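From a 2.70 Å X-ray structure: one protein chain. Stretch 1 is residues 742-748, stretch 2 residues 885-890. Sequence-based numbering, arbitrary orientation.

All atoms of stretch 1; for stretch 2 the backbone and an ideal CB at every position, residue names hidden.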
# COMPACT_ATOMS: atom_id res chain seq x y z
N LYS A 742 0.53 30.92 -9.11
CA LYS A 742 -0.48 31.83 -9.63
C LYS A 742 -0.38 31.93 -11.15
O LYS A 742 -1.39 31.86 -11.85
CB LYS A 742 -0.31 33.22 -9.01
CG LYS A 742 -0.51 33.27 -7.50
CD LYS A 742 -0.10 34.63 -6.92
CE LYS A 742 -0.99 35.76 -7.41
NZ LYS A 742 -0.65 37.06 -6.77
N GLU A 743 0.84 32.11 -11.66
CA GLU A 743 1.05 32.29 -13.09
C GLU A 743 0.64 31.03 -13.86
O GLU A 743 0.08 31.11 -14.95
CB GLU A 743 2.51 32.64 -13.38
CG GLU A 743 3.53 31.59 -12.94
CD GLU A 743 4.94 31.93 -13.40
OE1 GLU A 743 5.18 33.08 -13.81
OE2 GLU A 743 5.81 31.03 -13.34
N LYS A 744 0.93 29.87 -13.27
CA LYS A 744 0.57 28.59 -13.88
C LYS A 744 -0.95 28.43 -13.92
O LYS A 744 -1.50 27.88 -14.87
CB LYS A 744 1.23 27.45 -13.12
CG LYS A 744 2.73 27.37 -13.37
CD LYS A 744 3.46 26.57 -12.30
CE LYS A 744 4.95 26.49 -12.59
NZ LYS A 744 5.75 26.16 -11.37
N ARG A 745 -1.62 28.91 -12.87
CA ARG A 745 -3.08 28.93 -12.82
C ARG A 745 -3.64 29.77 -13.96
O ARG A 745 -4.52 29.33 -14.70
CB ARG A 745 -3.56 29.47 -11.47
CG ARG A 745 -5.07 29.56 -11.33
CD ARG A 745 -5.47 30.28 -10.06
NE ARG A 745 -6.90 30.16 -9.78
CZ ARG A 745 -7.72 31.18 -9.53
NH1 ARG A 745 -9.01 30.96 -9.31
NH2 ARG A 745 -7.27 32.44 -9.50
N GLU A 746 -3.12 30.99 -14.09
CA GLU A 746 -3.59 31.92 -15.11
C GLU A 746 -3.43 31.36 -16.52
O GLU A 746 -4.30 31.54 -17.37
CB GLU A 746 -2.82 33.24 -15.00
CG GLU A 746 -3.22 34.11 -13.82
CD GLU A 746 -2.35 35.35 -13.69
OE1 GLU A 746 -1.17 35.29 -14.08
OE2 GLU A 746 -2.85 36.38 -13.18
N PHE A 747 -2.31 30.69 -16.77
CA PHE A 747 -2.02 30.14 -18.09
C PHE A 747 -3.05 29.10 -18.54
O PHE A 747 -3.54 29.15 -19.66
CB PHE A 747 -0.62 29.53 -18.10
CG PHE A 747 -0.34 28.66 -19.29
CD1 PHE A 747 0.03 29.21 -20.50
CD2 PHE A 747 -0.43 27.28 -19.19
CE1 PHE A 747 0.29 28.41 -21.59
CE2 PHE A 747 -0.17 26.47 -20.28
CZ PHE A 747 0.19 27.04 -21.48
N LEU A 748 -3.36 28.15 -17.66
CA LEU A 748 -4.33 27.10 -17.97
C LEU A 748 -5.71 27.66 -18.26
O LEU A 748 -6.33 27.32 -19.27
CB LEU A 748 -4.43 26.10 -16.82
CG LEU A 748 -3.39 24.98 -16.72
CD1 LEU A 748 -3.63 24.18 -15.45
CD2 LEU A 748 -3.45 24.07 -17.93
N UNK A 885 14.59 24.07 -12.57
CA UNK A 885 14.01 25.08 -11.69
C UNK A 885 12.51 24.86 -11.51
O UNK A 885 12.00 24.88 -10.39
CB UNK A 885 14.27 26.48 -12.24
N UNK A 886 11.82 24.65 -12.63
CA UNK A 886 10.39 24.35 -12.60
C UNK A 886 9.48 25.54 -12.83
O UNK A 886 8.27 25.44 -12.63
CB UNK A 886 10.04 23.72 -11.25
N UNK A 887 10.06 26.67 -13.24
CA UNK A 887 9.25 27.85 -13.56
C UNK A 887 8.73 27.76 -14.99
O UNK A 887 7.92 28.58 -15.42
CB UNK A 887 10.06 29.13 -13.37
N UNK A 888 9.20 26.75 -15.73
CA UNK A 888 8.89 26.65 -17.15
C UNK A 888 7.49 26.09 -17.37
O UNK A 888 7.02 25.25 -16.61
CB UNK A 888 9.92 25.77 -17.86
N UNK A 889 6.86 26.54 -18.45
CA UNK A 889 5.55 26.05 -18.84
C UNK A 889 5.65 25.50 -20.26
O UNK A 889 6.00 26.22 -21.19
CB UNK A 889 4.49 27.15 -18.74
N UNK A 890 5.35 24.21 -20.41
CA UNK A 890 5.43 23.56 -21.70
C UNK A 890 6.70 22.77 -21.88
O UNK A 890 7.27 22.25 -20.92
CB UNK A 890 5.31 24.60 -22.82

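Stretch 1 is a helix. Glu 743, Lys 744 and Phe 747 lie on the side that meets stretch 2, which forms no regular helix or strand.

Position 885 has nothing of stretch 1 within 5.5 Å of its ideal CB. The helix therefore sets no demand, and many side chains would suit. The residue is Ser 885, with chi1 in the p well; its OG is hydrogen-bonded elsewhere in the structure.

Position 886 is decided by its own backbone. Phi is 97° and psi 11°, and a CB here would be jammed against the carbonyl O of position 885. Glycine is called for, and the residue is Gly 886. Its carbonyl O accepts a hydrogen bond from Lys 744, which reaches it through an extended side chain: NZ of Lys 744 lies 2.9 Å from O of Gly 886.

Position 887 has ordinary angles, and its CA-to-CB bond points sideways. The ideal CB lies 4.7 Å from OE2 of Glu 743, so a basic or polar side chain would be plausible, though many others would fit. The residue is Lys 887. The end of its side chain leads away, and NZ makes no salt bridge to Glu 743. The closest approach between the two residues is from OE2 of Glu 743 to the backbone O of Lys 887, at 3.8 Å; it is not a hydrogen bond.

At position 888 the CA-to-CB bond points away from stretch 1, which leaves the choice open. The residue is His 888, whose ND1 makes a weak hydrogen bond of 3.5 Å to O of position 890.

Position 889 faces the helix. Phi is -122° and psi 120°. The CA-to-CB bond points toward stretch 1, and the ideal CB is 4.9 Å from CD2 of Phe 747. The ring and the aliphatic part of Lys 744 offer an apolar surface. Valine, isoleucine, leucine or methionine would all be reasonable. The residue is Ile 889, which has the largest area covered by stretch 1. Its CG2 sits over one face of the Phe 747 ring, 3.6 Å from the centroid, in a CH-pi contact. Its CD1 is 4.0 Å from CG of Lys 744.

Position 890 has phi 100° and psi -150°. A CB would press on the carbonyl O of Ile 889, so glycine is again called for. The residue is Gly 890, which does not touch stretch 1.

Stretch 2, residues 885-890: SGKHIG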
# COMPACT_ATOMS: atom_id res chain seq x y z
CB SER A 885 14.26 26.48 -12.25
OG SER A 885 13.61 26.66 -13.50
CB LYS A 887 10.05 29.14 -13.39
CG LYS A 887 11.26 29.26 -14.31
CD LYS A 887 11.98 30.59 -14.12
CE LYS A 887 11.17 31.74 -14.70
NZ LYS A 887 11.88 33.05 -14.64
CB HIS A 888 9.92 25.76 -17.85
CG HIS A 888 9.83 24.31 -17.46
ND1 HIS A 888 9.14 23.38 -18.19
CD2 HIS A 888 10.34 23.65 -16.39
CE1 HIS A 888 9.23 22.20 -17.61
NE2 HIS A 888 9.96 22.33 -16.51
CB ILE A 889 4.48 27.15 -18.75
CG1 ILE A 889 4.27 27.55 -17.28
CG2 ILE A 889 3.16 26.70 -19.39
CD1 ILE A 889 3.26 28.68 -17.08
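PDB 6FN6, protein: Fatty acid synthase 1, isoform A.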